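PDB 3C8I: putative membrane protein from Corynebacterium diphtheriae NCTC 13129, which is of unknown function but belongs to the DUF3239 family, represented here by the C-terminal part of a putative membrane protein. Local coordinates for residues Met32-Thr37 with Trp118-Lys123. Sequence-based numbering, arbitrary orientation.
Sequences MALVNT and WTTLSK
Leu-121 reaches from helix 115-124 onto strand 29-36, where its CD1 meets Met-32 along the thioether chain: Met-32 CG lies 3.7 Å and Met-32 SD 3.9 Å from Leu-121 CD1. The two side chains run past each other in opposite directions. The first torsion of Leu-121 sets its CG anti to the backbone N (chi1 -180°); beyond it, Leu-121 CD2 comes within 3.7 Å of Met-32 O. Met-32 pairs through its backbone with Met-20 on one neighbouring strand and Ala-33 with Ala-50 on the other. The contact is thus a helix packed on one face of an antiparallel sheet, an alpha+beta arrangement in which the axes of strand 32-36 and helix 118-123 approach to 8.4 Å, with their N-to-C directions at 127°. Residues Met-32 and Leu-34, two apart on the strand, direct their side chains to the helix, while Ala-33 between them turns to the other face. A second apolar patch forms where Leu-34 crosses Thr-120 at about a right angle. Both methyls of Leu-34 rest on one threonine methyl: CD1 and CD2 of Leu-34 lie 3.7 Å and 3.8 Å from Thr-120 CG2. CG2 of Thr-120, anti to the backbone N, faces the leucine, while OG1 is hydrogen-bonded to Glu-116 O within the helix, and Leu-141 touches both side chains.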
ATOM      1  N   MET B  32      14.110  10.300  -7.371  1.00 29.30           N
ATOM      2  CA  MET B  32      14.005   9.593  -8.653  1.00 28.44           C
ATOM      3  C   MET B  32      15.174   8.636  -8.718  1.00 27.42           C
ATOM      4  O   MET B  32      16.295   9.032  -8.409  1.00 27.18           O
ATOM      5  CB  MET B  32      14.086  10.586  -9.827  1.00 28.91           C
ATOM      6  CG  MET B  32      13.943   9.953 -11.246  1.00 29.71           C
ATOM      7  SD  MET B  32      14.097  11.152 -12.644  1.00 25.11           S
ATOM      8  CE  MET B  32      12.629  12.044 -12.334  1.00 28.63           C
ATOM      9  N   ALA B  33      14.926   7.398  -9.128  1.00 26.95           N
ATOM     10  CA  ALA B  33      15.981   6.402  -9.320  1.00 27.69           C
ATOM     11  C   ALA B  33      16.017   5.900 -10.748  1.00 27.63           C
ATOM     12  O   ALA B  33      14.992   5.868 -11.414  1.00 28.82           O
ATOM     13  CB  ALA B  33      15.798   5.192  -8.346  1.00 26.14           C
ATOM     14  N   LEU B  34      17.213   5.524 -11.214  1.00 28.50           N
ATOM     15  CA  LEU B  34      17.399   4.879 -12.515  1.00 28.49           C
ATOM     16  C   LEU B  34      17.426   3.356 -12.309  1.00 28.84           C
ATOM     17  O   LEU B  34      18.337   2.815 -11.682  1.00 29.49           O
ATOM     18  CB  LEU B  34      18.696   5.384 -13.199  1.00 28.84           C
ATOM     19  CG  LEU B  34      18.983   4.857 -14.619  1.00 28.69           C
ATOM     20  CD1 LEU B  34      18.042   5.444 -15.660  1.00 28.26           C
ATOM     21  CD2 LEU B  34      20.438   5.081 -15.045  1.00 28.38           C
ATOM     22  N   VAL B  35      16.412   2.676 -12.836  1.00 28.98           N
ATOM     23  CA  VAL B  35      16.214   1.255 -12.609  1.00 28.35           C
ATOM     24  C   VAL B  35      16.107   0.459 -13.927  1.00 29.22           C
ATOM     25  O   VAL B  35      15.797   0.994 -15.007  1.00 28.84           O
ATOM     26  CB  VAL B  35      14.952   0.984 -11.719  1.00 28.40           C
ATOM     27  CG1 VAL B  35      15.160   1.493 -10.283  1.00 28.43           C
ATOM     28  CG2 VAL B  35      13.676   1.551 -12.336  1.00 26.39           C
ATOM     29  N   ASN B  36      16.404  -0.830 -13.823  1.00 28.70           N
ATOM     30  CA  ASN B  36      16.332  -1.750 -14.930  1.00 28.61           C
ATOM     31  C   ASN B  36      15.044  -2.528 -14.810  1.00 28.32           C
ATOM     32  O   ASN B  36      14.856  -3.246 -13.833  1.00 28.53           O
ATOM     33  CB  ASN B  36      17.522  -2.711 -14.865  1.00 28.86           C
ATOM     34  CG  ASN B  36      17.544  -3.739 -15.994  1.00 28.33           C
ATOM     35  OD1 ASN B  36      16.732  -3.720 -16.915  1.00 26.41           O
ATOM     36  ND2 ASN B  36      18.521  -4.631 -15.927  1.00 27.69           N
ATOM     37  N   THR B  37      14.156  -2.397 -15.788  1.00 28.12           N
ATOM     38  CA  THR B  37      12.865  -3.107 -15.723  1.00 28.77           C
ATOM     39  C   THR B  37      12.901  -4.572 -16.166  1.00 29.27           C
ATOM     40  O   THR B  37      11.878  -5.277 -16.059  1.00 29.65           O
ATOM     41  CB  THR B  37      11.737  -2.369 -16.468  1.00 28.61           C
ATOM     42  OG1 THR B  37      11.968  -2.402 -17.872  1.00 27.99           O
ATOM     43  CG2 THR B  37      11.629  -0.944 -16.020  1.00 28.31           C
ATOM     44  N   TRP B 118      24.836   7.759 -13.187  1.00 34.37           N
ATOM     45  CA  TRP B 118      24.647   9.037 -12.505  1.00 33.80           C
ATOM     46  C   TRP B 118      24.276  10.131 -13.500  1.00 33.24           C
ATOM     47  O   TRP B 118      23.315  10.851 -13.299  1.00 32.96           O
ATOM     48  CB  TRP B 118      25.878   9.457 -11.692  1.00 33.28           C
ATOM     49  CG  TRP B 118      26.025   8.711 -10.392  1.00 32.44           C
ATOM     50  CD1 TRP B 118      27.036   7.882 -10.044  1.00 33.52           C
ATOM     51  CD2 TRP B 118      25.124   8.741  -9.288  1.00 31.16           C
ATOM     52  NE1 TRP B 118      26.827   7.376  -8.782  1.00 34.01           N
ATOM     53  CE2 TRP B 118      25.656   7.896  -8.289  1.00 33.22           C
ATOM     54  CE3 TRP B 118      23.910   9.398  -9.043  1.00 32.35           C
ATOM     55  CZ2 TRP B 118      25.009   7.677  -7.059  1.00 33.42           C
ATOM     56  CZ3 TRP B 118      23.265   9.188  -7.812  1.00 32.46           C
ATOM     57  CH2 TRP B 118      23.812   8.326  -6.843  1.00 32.62           C
ATOM     58  N   THR B 119      25.017  10.235 -14.594  1.00 33.64           N
ATOM     59  CA  THR B 119      24.752  11.295 -15.558  1.00 33.57           C
ATOM     60  C   THR B 119      23.383  11.105 -16.266  1.00 32.84           C
ATOM     61  O   THR B 119      22.608  12.059 -16.403  1.00 32.49           O
ATOM     62  CB  THR B 119      25.972  11.503 -16.525  1.00 34.67           C
ATOM     63  OG1 THR B 119      26.078  10.391 -17.424  1.00 38.79           O
ATOM     64  CG2 THR B 119      27.266  11.633 -15.743  1.00 33.64           C
ATOM     65  N   THR B 120      23.058   9.880 -16.670  1.00 32.24           N
ATOM     66  CA  THR B 120      21.716   9.570 -17.202  1.00 32.00           C
ATOM     67  C   THR B 120      20.587  10.017 -16.261  1.00 31.32           C
ATOM     68  O   THR B 120      19.603  10.628 -16.688  1.00 30.35           O
ATOM     69  CB  THR B 120      21.549   8.042 -17.485  1.00 32.78           C
ATOM     70  OG1 THR B 120      22.414   7.654 -18.563  1.00 31.80           O
ATOM     71  CG2 THR B 120      20.088   7.690 -17.852  1.00 31.98           C
ATOM     72  N   LEU B 121      20.729   9.709 -14.970  1.00 30.76           N
ATOM     73  CA  LEU B 121      19.738  10.147 -13.983  1.00 30.89           C
ATOM     74  C   LEU B 121      19.686  11.682 -13.890  1.00 30.95           C
ATOM     75  O   LEU B 121      18.608  12.261 -13.944  1.00 30.94           O
ATOM     76  CB  LEU B 121      20.015   9.523 -12.609  1.00 30.38           C
ATOM     77  CG  LEU B 121      19.046   9.891 -11.470  1.00 29.88           C
ATOM     78  CD1 LEU B 121      17.570   9.605 -11.829  1.00 27.95           C
ATOM     79  CD2 LEU B 121      19.469   9.187 -10.209  1.00 29.19           C
ATOM     80  N   SER B 122      20.856  12.328 -13.760  1.00 31.80           N
ATOM     81  CA  SER B 122      20.916  13.785 -13.678  1.00 32.45           C
ATOM     82  C   SER B 122      20.241  14.441 -14.874  1.00 32.88           C
ATOM     83  O   SER B 122      19.472  15.383 -14.715  1.00 32.92           O
ATOM     84  CB  SER B 122      22.361  14.258 -13.580  1.00 31.89           C
ATOM     85  OG  SER B 122      22.961  13.741 -12.402  1.00 31.99           O
ATOM     86  N   LYS B 123      20.510  13.919 -16.064  1.00 33.98           N
ATOM     87  CA  LYS B 123      19.907  14.459 -17.292  1.00 35.68           C
ATOM     88  C   LYS B 123      18.410  14.284 -17.384  1.00 35.74           C
ATOM     89  O   LYS B 123      17.778  14.928 -18.207  1.00 35.21           O
ATOM     90  CB  LYS B 123      20.569  13.852 -18.532  1.00 35.86           C
ATOM     91  CG  LYS B 123      21.765  14.633 -18.983  1.00 38.38           C
ATOM     92  CD  LYS B 123      22.884  13.763 -19.546  1.00 38.44           C
ATOM     93  CE  LYS B 123      23.954  13.511 -18.489  1.00 42.19           C
ATOM     94  NZ  LYS B 123      24.599  12.160 -18.603  1.00 42.18           N
TER